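Local structure of intracellular exo-alpha-(1->5)-L-arabinofuranosidase (Bifidobacterium longum, 2Y2W) at residues L99-L103 against W426-F431; L375-Y380 against N412-M418. The protein hydrolyses terminal alpha-L-arabinofuranosyl bonds in arabinans and arabinoxylan, contributing to plant cell-wall degradation as a family 51 glycoside hydrolase. All coordinates share one frame. Residue numbers count along the deposited sequence, not the author numbering.

Contact 1: L99-L103 against W426-F431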
ATOM      1  N   LEU D  99     -24.014 -31.668  16.741  1.00 28.74           N
ATOM      2  CA  LEU D  99     -22.866 -32.449  16.275  1.00 28.65           C
ATOM      3  C   LEU D  99     -21.523 -31.750  16.495  1.00 28.53           C
ATOM      4  O   LEU D  99     -20.488 -32.413  16.570  1.00 28.60           O
ATOM      5  CB  LEU D  99     -23.026 -32.845  14.802  1.00 28.71           C
ATOM      6  CG  LEU D  99     -24.115 -33.867  14.452  1.00 28.83           C
ATOM      7  CD1 LEU D  99     -24.150 -34.117  12.958  1.00 28.84           C
ATOM      8  CD2 LEU D  99     -23.917 -35.180  15.197  1.00 28.96           C
ATOM      9  N   VAL D 100     -21.540 -30.422  16.597  1.00 28.40           N
ATOM     10  CA  VAL D 100     -20.327 -29.658  16.910  1.00 28.33           C
ATOM     11  C   VAL D 100     -19.932 -29.907  18.362  1.00 28.40           C
ATOM     12  O   VAL D 100     -18.753 -30.116  18.665  1.00 28.44           O
ATOM     13  CB  VAL D 100     -20.500 -28.136  16.632  1.00 28.35           C
ATOM     14  CG1 VAL D 100     -19.323 -27.332  17.188  1.00 27.97           C
ATOM     15  CG2 VAL D 100     -20.652 -27.880  15.137  1.00 28.09           C
ATOM     16  N   LYS D 101     -20.931 -29.888  19.244  1.00 28.47           N
ATOM     17  CA  LYS D 101     -20.754 -30.234  20.652  1.00 28.57           C
ATOM     18  C   LYS D 101     -20.221 -31.660  20.782  1.00 28.42           C
ATOM     19  O   LYS D 101     -19.242 -31.898  21.488  1.00 28.43           O
ATOM     20  CB  LYS D 101     -22.084 -30.078  21.411  1.00 28.74           C
ATOM     21  CG  LYS D 101     -22.040 -30.440  22.903  1.00 29.56           C
ATOM     22  CD  LYS D 101     -21.399 -29.343  23.746  1.00 30.91           C
ATOM     23  CE  LYS D 101     -21.429 -29.687  25.232  1.00 31.91           C
ATOM     24  NZ  LYS D 101     -20.392 -30.698  25.615  1.00 32.69           N
ATOM     25  N   GLU D 102     -20.863 -32.593  20.079  1.00 28.28           N
ATOM     26  CA  GLU D 102     -20.463 -33.999  20.078  1.00 28.25           C
ATOM     27  C   GLU D 102     -19.054 -34.199  19.518  1.00 28.12           C
ATOM     28  O   GLU D 102     -18.352 -35.129  19.915  1.00 28.13           O
ATOM     29  CB  GLU D 102     -21.467 -34.838  19.282  1.00 28.28           C
ATOM     30  CG  GLU D 102     -21.356 -36.343  19.529  1.00 28.71           C
ATOM     31  CD  GLU D 102     -22.325 -37.158  18.690  1.00 29.14           C
ATOM     32  OE1 GLU D 102     -23.531 -36.816  18.650  1.00 28.83           O
ATOM     33  OE2 GLU D 102     -21.874 -38.147  18.075  1.00 29.01           O
ATOM     34  N   LEU D 103     -18.651 -33.320  18.604  1.00 27.89           N
ATOM     35  CA  LEU D 103     -17.325 -33.387  18.001  1.00 27.74           C
ATOM     36  C   LEU D 103     -16.229 -32.885  18.940  1.00 27.68           C
ATOM     37  O   LEU D 103     -15.078 -33.304  18.832  1.00 27.76           O
ATOM     38  CB  LEU D 103     -17.298 -32.617  16.676  1.00 27.80           C
ATOM     39  CG  LEU D 103     -16.097 -32.750  15.734  1.00 27.57           C
ATOM     40  CD1 LEU D 103     -15.837 -34.199  15.336  1.00 27.55           C
ATOM     41  CD2 LEU D 103     -16.313 -31.890  14.504  1.00 27.43           C
ATOM     42  N   TRP D 426     -25.313 -35.504   9.379  1.00 33.16           N
ATOM     43  CA  TRP D 426     -24.723 -36.800   9.706  1.00 33.03           C
ATOM     44  C   TRP D 426     -23.204 -36.747   9.843  1.00 33.13           C
ATOM     45  O   TRP D 426     -22.556 -35.805   9.373  1.00 33.21           O
ATOM     46  CB  TRP D 426     -25.148 -37.867   8.689  1.00 32.83           C
ATOM     47  CG  TRP D 426     -24.889 -37.507   7.247  1.00 32.40           C
ATOM     48  CD1 TRP D 426     -25.720 -36.809   6.418  1.00 32.06           C
ATOM     49  CD2 TRP D 426     -23.737 -37.847   6.464  1.00 31.48           C
ATOM     50  NE1 TRP D 426     -25.153 -36.683   5.173  1.00 31.79           N
ATOM     51  CE2 TRP D 426     -23.937 -37.313   5.173  1.00 31.56           C
ATOM     52  CE3 TRP D 426     -22.555 -38.549   6.729  1.00 31.63           C
ATOM     53  CZ2 TRP D 426     -22.999 -37.459   4.145  1.00 31.32           C
ATOM     54  CZ3 TRP D 426     -21.620 -38.692   5.708  1.00 31.65           C
ATOM     55  CH2 TRP D 426     -21.849 -38.146   4.432  1.00 31.35           C
ATOM     56  N   ARG D 427     -22.652 -37.767  10.497  1.00 33.11           N
ATOM     57  CA  ARG D 427     -21.222 -37.852  10.771  1.00 33.11           C
ATOM     58  C   ARG D 427     -20.504 -38.586   9.651  1.00 33.13           C
ATOM     59  O   ARG D 427     -20.939 -39.656   9.220  1.00 33.22           O
ATOM     60  CB  ARG D 427     -20.973 -38.589  12.089  1.00 33.12           C
ATOM     61  CG  ARG D 427     -21.710 -38.026  13.291  1.00 33.29           C
ATOM     62  CD  ARG D 427     -21.873 -39.090  14.368  1.00 33.39           C
ATOM     63  NE  ARG D 427     -22.726 -38.638  15.465  1.00 33.84           N
ATOM     64  CZ  ARG D 427     -24.057 -38.691  15.463  1.00 33.57           C
ATOM     65  NH1 ARG D 427     -24.714 -39.175  14.415  1.00 33.54           N
ATOM     66  NH2 ARG D 427     -24.734 -38.253  16.515  1.00 33.48           N
ATOM     67  N   GLN D 428     -19.404 -38.005   9.182  1.00 33.11           N
ATOM     68  CA  GLN D 428     -18.527 -38.675   8.234  1.00 33.01           C
ATOM     69  C   GLN D 428     -17.594 -39.588   9.008  1.00 32.99           C
ATOM     70  O   GLN D 428     -17.575 -39.559  10.238  1.00 33.08           O
ATOM     71  CB  GLN D 428     -17.728 -37.663   7.411  1.00 32.95           C
ATOM     72  CG  GLN D 428     -18.576 -36.831   6.472  1.00 32.98           C
ATOM     73  CD  GLN D 428     -17.970 -36.713   5.089  1.00 33.04           C
ATOM     74  OE1 GLN D 428     -17.735 -37.716   4.417  1.00 33.51           O
ATOM     75  NE2 GLN D 428     -17.730 -35.486   4.651  1.00 32.86           N
ATOM     76  N   THR D 429     -16.818 -40.394   8.292  1.00 32.96           N
ATOM     77  CA  THR D 429     -15.883 -41.324   8.925  1.00 32.98           C
ATOM     78  C   THR D 429     -14.818 -40.592   9.739  1.00 33.01           C
ATOM     79  O   THR D 429     -14.341 -41.113  10.747  1.00 33.11           O
ATOM     80  CB  THR D 429     -15.205 -42.251   7.892  1.00 33.00           C
ATOM     81  OG1 THR D 429     -14.400 -41.474   6.996  1.00 32.98           O
ATOM     82  CG2 THR D 429     -16.248 -43.023   7.094  1.00 33.11           C
ATOM     83  N   THR D 430     -14.462 -39.383   9.301  1.00 32.91           N
ATOM     84  CA  THR D 430     -13.439 -38.564   9.957  1.00 32.93           C
ATOM     85  C   THR D 430     -13.926 -37.910  11.250  1.00 32.96           C
ATOM     86  O   THR D 430     -13.126 -37.365  12.013  1.00 33.03           O
ATOM     87  CB  THR D 430     -12.914 -37.456   9.019  1.00 32.96           C
ATOM     88  OG1 THR D 430     -14.018 -36.685   8.529  1.00 33.10           O
ATOM     89  CG2 THR D 430     -12.155 -38.053   7.844  1.00 32.88           C
ATOM     90  N   PHE D 431     -15.237 -37.962  11.481  1.00 33.01           N
ATOM     91  CA  PHE D 431     -15.863 -37.443  12.701  1.00 33.02           C
ATOM     92  C   PHE D 431     -15.399 -38.185  13.954  1.00 32.91           C
ATOM     93  O   PHE D 431     -15.085 -37.567  14.973  1.00 32.99           O
ATOM     94  CB  PHE D 431     -17.389 -37.544  12.574  1.00 33.13           C
ATOM     95  CG  PHE D 431     -18.147 -36.903  13.702  1.00 33.28           C
ATOM     96  CD1 PHE D 431     -18.376 -37.592  14.890  1.00 33.55           C
ATOM     97  CD2 PHE D 431     -18.658 -35.617  13.565  1.00 33.63           C
ATOM     98  CE1 PHE D 431     -19.086 -37.003  15.932  1.00 33.85           C
ATOM     99  CE2 PHE D 431     -19.372 -35.016  14.602  1.00 33.88           C
ATOM    100  CZ  PHE D 431     -19.586 -35.712  15.786  1.00 33.91           C
TER

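Contact 2: L375-Y380 against N412-M418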
ATOM      1  N   LEU D 375     -19.433 -27.108  -3.138  1.00 34.66           N
ATOM      2  CA  LEU D 375     -18.000 -27.050  -3.418  1.00 34.62           C
ATOM      3  C   LEU D 375     -17.206 -27.789  -2.353  1.00 34.65           C
ATOM      4  O   LEU D 375     -17.489 -27.656  -1.160  1.00 34.66           O
ATOM      5  CB  LEU D 375     -17.517 -25.597  -3.486  1.00 34.58           C
ATOM      6  CG  LEU D 375     -17.986 -24.682  -4.623  1.00 34.59           C
ATOM      7  CD1 LEU D 375     -17.649 -23.233  -4.299  1.00 34.37           C
ATOM      8  CD2 LEU D 375     -17.381 -25.088  -5.966  1.00 34.44           C
ATOM      9  N   LEU D 376     -16.216 -28.565  -2.795  1.00 34.69           N
ATOM     10  CA  LEU D 376     -15.295 -29.279  -1.907  1.00 34.85           C
ATOM     11  C   LEU D 376     -16.003 -30.218  -0.927  1.00 35.11           C
ATOM     12  O   LEU D 376     -15.573 -30.367   0.222  1.00 35.22           O
ATOM     13  CB  LEU D 376     -14.399 -28.290  -1.144  1.00 34.76           C
ATOM     14  CG  LEU D 376     -13.106 -27.765  -1.775  1.00 34.71           C
ATOM     15  CD1 LEU D 376     -13.356 -26.903  -3.012  1.00 34.45           C
ATOM     16  CD2 LEU D 376     -12.321 -26.985  -0.732  1.00 34.35           C
ATOM     17  N   GLU D 377     -17.081 -30.853  -1.382  1.00 35.31           N
ATOM     18  CA  GLU D 377     -17.861 -31.743  -0.521  1.00 35.56           C
ATOM     19  C   GLU D 377     -17.378 -33.189  -0.612  1.00 35.64           C
ATOM     20  O   GLU D 377     -18.105 -34.075  -1.068  1.00 35.64           O
ATOM     21  CB  GLU D 377     -19.358 -31.627  -0.829  1.00 35.60           C
ATOM     22  CG  GLU D 377     -19.980 -30.306  -0.386  1.00 35.81           C
ATOM     23  CD  GLU D 377     -21.500 -30.312  -0.426  1.00 36.15           C
ATOM     24  OE1 GLU D 377     -22.099 -31.352  -0.788  1.00 36.22           O
ATOM     25  OE2 GLU D 377     -22.098 -29.266  -0.092  1.00 36.09           O
ATOM     26  N   ASP D 378     -16.143 -33.413  -0.171  1.00 35.77           N
ATOM     27  CA  ASP D 378     -15.520 -34.730  -0.229  1.00 36.04           C
ATOM     28  C   ASP D 378     -16.237 -35.730   0.668  1.00 36.10           C
ATOM     29  O   ASP D 378     -16.569 -35.423   1.816  1.00 36.09           O
ATOM     30  CB  ASP D 378     -14.038 -34.644   0.151  1.00 36.05           C
ATOM     31  CG  ASP D 378     -13.187 -34.004  -0.937  1.00 36.54           C
ATOM     32  OD1 ASP D 378     -13.648 -33.900  -2.096  1.00 36.76           O
ATOM     33  OD2 ASP D 378     -12.040 -33.609  -0.630  1.00 37.14           O
ATOM     34  N   ILE D 379     -16.479 -36.919   0.123  1.00 36.18           N
ATOM     35  CA  ILE D 379     -17.146 -37.995   0.850  1.00 36.35           C
ATOM     36  C   ILE D 379     -16.067 -38.959   1.339  1.00 36.40           C
ATOM     37  O   ILE D 379     -15.422 -39.642   0.541  1.00 36.42           O
ATOM     38  CB  ILE D 379     -18.202 -38.724  -0.032  1.00 36.36           C
ATOM     39  CG1 ILE D 379     -18.944 -37.739  -0.951  1.00 36.56           C
ATOM     40  CG2 ILE D 379     -19.195 -39.483   0.830  1.00 36.44           C
ATOM     41  CD1 ILE D 379     -19.946 -36.815  -0.247  1.00 37.01           C
ATOM     42  N   TYR D 380     -15.869 -38.994   2.655  1.00 36.52           N
ATOM     43  CA  TYR D 380     -14.688 -39.619   3.247  1.00 36.66           C
ATOM     44  C   TYR D 380     -14.755 -41.135   3.368  1.00 36.83           C
ATOM     45  O   TYR D 380     -15.748 -41.695   3.830  1.00 36.84           O
ATOM     46  CB  TYR D 380     -14.372 -39.001   4.610  1.00 36.58           C
ATOM     47  CG  TYR D 380     -13.806 -37.599   4.540  1.00 36.57           C
ATOM     48  CD1 TYR D 380     -12.582 -37.350   3.919  1.00 36.48           C
ATOM     49  CD2 TYR D 380     -14.485 -36.526   5.110  1.00 36.41           C
ATOM     50  CE1 TYR D 380     -12.056 -36.068   3.856  1.00 35.98           C
ATOM     51  CE2 TYR D 380     -13.964 -35.238   5.055  1.00 36.25           C
ATOM     52  CZ  TYR D 380     -12.751 -35.019   4.426  1.00 35.93           C
ATOM     53  OH  TYR D 380     -12.232 -33.750   4.371  1.00 35.32           O
ATOM     54  N   ASN D 412     -19.951 -29.522   5.817  1.00 26.25           N
ATOM     55  CA  ASN D 412     -20.120 -29.692   4.360  1.00 26.32           C
ATOM     56  C   ASN D 412     -18.839 -29.658   3.525  1.00 26.42           C
ATOM     57  O   ASN D 412     -18.608 -30.542   2.698  1.00 26.36           O
ATOM     58  CB  ASN D 412     -21.162 -28.716   3.790  1.00 26.29           C
ATOM     59  CG  ASN D 412     -22.587 -29.103   4.145  1.00 26.24           C
ATOM     60  OD1 ASN D 412     -22.878 -30.263   4.443  1.00 26.33           O
ATOM     61  ND2 ASN D 412     -23.487 -28.129   4.102  1.00 26.48           N
ATOM     62  N   VAL D 413     -18.025 -28.630   3.747  1.00 26.57           N
ATOM     63  CA  VAL D 413     -16.771 -28.438   3.036  1.00 26.71           C
ATOM     64  C   VAL D 413     -15.683 -29.233   3.744  1.00 26.93           C
ATOM     65  O   VAL D 413     -15.363 -28.951   4.901  1.00 27.00           O
ATOM     66  CB  VAL D 413     -16.392 -26.936   2.985  1.00 26.70           C
ATOM     67  CG1 VAL D 413     -15.051 -26.733   2.291  1.00 26.75           C
ATOM     68  CG2 VAL D 413     -17.482 -26.131   2.290  1.00 26.56           C
ATOM     69  N   ILE D 414     -15.118 -30.221   3.045  1.00 27.21           N
ATOM     70  CA  ILE D 414     -14.126 -31.150   3.618  1.00 27.46           C
ATOM     71  C   ILE D 414     -14.329 -31.372   5.126  1.00 27.72           C
ATOM     72  O   ILE D 414     -13.455 -31.070   5.943  1.00 27.77           O
ATOM     73  CB  ILE D 414     -12.653 -30.745   3.284  1.00 27.48           C
ATOM     74  CG1 ILE D 414     -12.429 -29.229   3.429  1.00 27.27           C
ATOM     75  CG2 ILE D 414     -12.281 -31.242   1.891  1.00 27.40           C
ATOM     76  CD1 ILE D 414     -10.975 -28.794   3.364  1.00 26.78           C
ATOM     77  N   ALA D 415     -15.491 -31.916   5.478  1.00 28.01           N
ATOM     78  CA  ALA D 415     -15.988 -31.838   6.851  1.00 28.30           C
ATOM     79  C   ALA D 415     -16.382 -33.175   7.478  1.00 28.49           C
ATOM     80  O   ALA D 415     -16.823 -34.082   6.776  1.00 28.34           O
ATOM     81  CB  ALA D 415     -17.159 -30.887   6.902  1.00 28.32           C
ATOM     82  N   PRO D 416     -16.226 -33.292   8.814  1.00 28.81           N
ATOM     83  CA  PRO D 416     -16.728 -34.450   9.553  1.00 29.14           C
ATOM     84  C   PRO D 416     -18.252 -34.419   9.669  1.00 29.57           C
ATOM     85  O   PRO D 416     -18.888 -35.462   9.813  1.00 29.51           O
ATOM     86  CB  PRO D 416     -16.083 -34.291  10.931  1.00 29.12           C
ATOM     87  CG  PRO D 416     -15.799 -32.842  11.058  1.00 28.90           C
ATOM     88  CD  PRO D 416     -15.492 -32.356   9.688  1.00 28.77           C
ATOM     89  N   ILE D 417     -18.820 -33.219   9.600  1.00 30.16           N
ATOM     90  CA  ILE D 417     -20.256 -33.033   9.650  1.00 30.70           C
ATOM     91  C   ILE D 417     -20.756 -32.623   8.272  1.00 31.27           C
ATOM     92  O   ILE D 417     -20.327 -31.605   7.721  1.00 31.29           O
ATOM     93  CB  ILE D 417     -20.655 -31.949  10.681  1.00 30.67           C
ATOM     94  CG1 ILE D 417     -20.032 -32.243  12.051  1.00 30.45           C
ATOM     95  CG2 ILE D 417     -22.177 -31.840  10.775  1.00 30.76           C
ATOM     96  CD1 ILE D 417     -20.061 -31.063  13.014  1.00 30.15           C
ATOM     97  N   MET D 418     -21.651 -33.432   7.715  1.00 31.95           N
ATOM     98  CA  MET D 418     -22.339 -33.094   6.477  1.00 32.61           C
ATOM     99  C   MET D 418     -23.779 -32.734   6.795  1.00 32.84           C
ATOM    100  O   MET D 418     -24.422 -33.406   7.598  1.00 32.96           O
ATOM    101  CB  MET D 418     -22.297 -34.265   5.497  1.00 32.81           C
ATOM    102  CG  MET D 418     -20.982 -34.425   4.737  1.00 33.56           C
ATOM    103  SD  MET D 418     -20.670 -33.112   3.536  1.00 35.28           S
ATOM    104  CE  MET D 418     -21.977 -33.371   2.336  1.00 34.20           C
TER
HETATM  105  O   HOH W   1     -16.862 -32.840   2.946  1.00 18.29           O

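Contact 1: L99-L103 against W426-F431
The last turn of helix 94-103 lies beside an irregular segment that leaves strand 425-427 and turns at Gln428-Thr430. CA atoms are 7.9 Å apart at Leu99 and Arg427 and 6.8 Å apart at Leu103 and Phe431, spacings bridged by side chains. In the (beta/alpha)8 barrel this helix joins the first two barrel strands, while 426-431 follows the eighth and leads into helix 431-440; the contact thus brings together the first and last beta-alpha units, 323 residues apart in sequence. Phe431 N bonds to Gln428 O at 3.1 Å, closing the turn just before the aromatic side chain.

Phe431 is the broad apolar surface of the contact. Leucine suits position 103 because its end can swing onto the ring although its CA-CB bond points sideways: Leu103 CD1 lies over the face, 3.7 Å from the Phe431 ring centroid, in a CH-pi contact. Leu99 meets the ring through CB, 4.3 Å from Phe431 CE2, and sends CD1 to within 4.0 Å of Trp426 N. The ring edge meets the helix backbone, with Phe431 CE2 3.4 Å from Leu99 O, a carbonyl already bonded to Leu103 N at 2.9 Å.

At the more open margin the partners are charged. Glu102 and Arg427 are long enough to span the gap and form a two-pronged salt bridge. Leu99 CD2 covers one face of the guanidinium, leaving its edge to the carboxylate: Arg427 NE donates to Glu102 OE2 at 2.8 Å, and Arg427 NH2 to Glu102 OE1 at 2.8 Å.

Contact 2: L375-Y380 against N412-M418
Two loops at the catalytic end of the (beta/alpha)8 barrel meet here, one following strand 7 and the other strand 8. Leu376 O accepts a hydrogen bond from Ile414 N at 2.9 Å. Glu377 centres an inverse gamma turn, with a weak bond from Asp378 N to Leu376 O (3.1 Å), and Glu377 CA makes a CA-H...O contact with Asn412 O at 3.5 Å. A water between the loops donates to Asp378 O (2.8 Å) and Asn412 O (2.9 Å) and accepts from Ala415 N (3.0 Å).

The apolar pairs are Leu376 CB with Val413 CG1 (3.8 Å) and Tyr380 CZ with Ile414 CB (4.4 Å); Tyr380 OH is hydrogen-bonded to Val343 O. Glu377 is long enough to accept from His374 in its own loop and salt-bridge Arg73; the Asn412 carboxamide accepts from neighbouring Ala419 N and donates to Arg73 O. Asp378 OD2 reaches Tyr345 N. Loops packed in this way, beyond the C-terminal ends of the strands, are where (beta/alpha)8 glycosidases build the substrate pocket.

The two contacts have centres 11 Å apart and meet through strands 417-419 and 425-427, a two-stranded antiparallel sheet. Gln428 is the polar joint: its N lies 2.7 Å from Pro416 O and its OE1 2.9 Å from Tyr380 N, both probable hydrogen bonds, while Pro416 and Ile417 pack on Leu103 and Phe431. Contact 2 is nested within the loop closed by contact 1. It stands nearer the predicted sugar site: the Asp378 side chain is about 3 Å from that of Trp344, probably a substrate-recognition residue, and the Ile414 side chain about 4 Å from that of Tyr286, which probably binds arabinofuranose. In contact 1, the Leu103 side chain is about 10 Å from that of Gln409, probably another recognition residue.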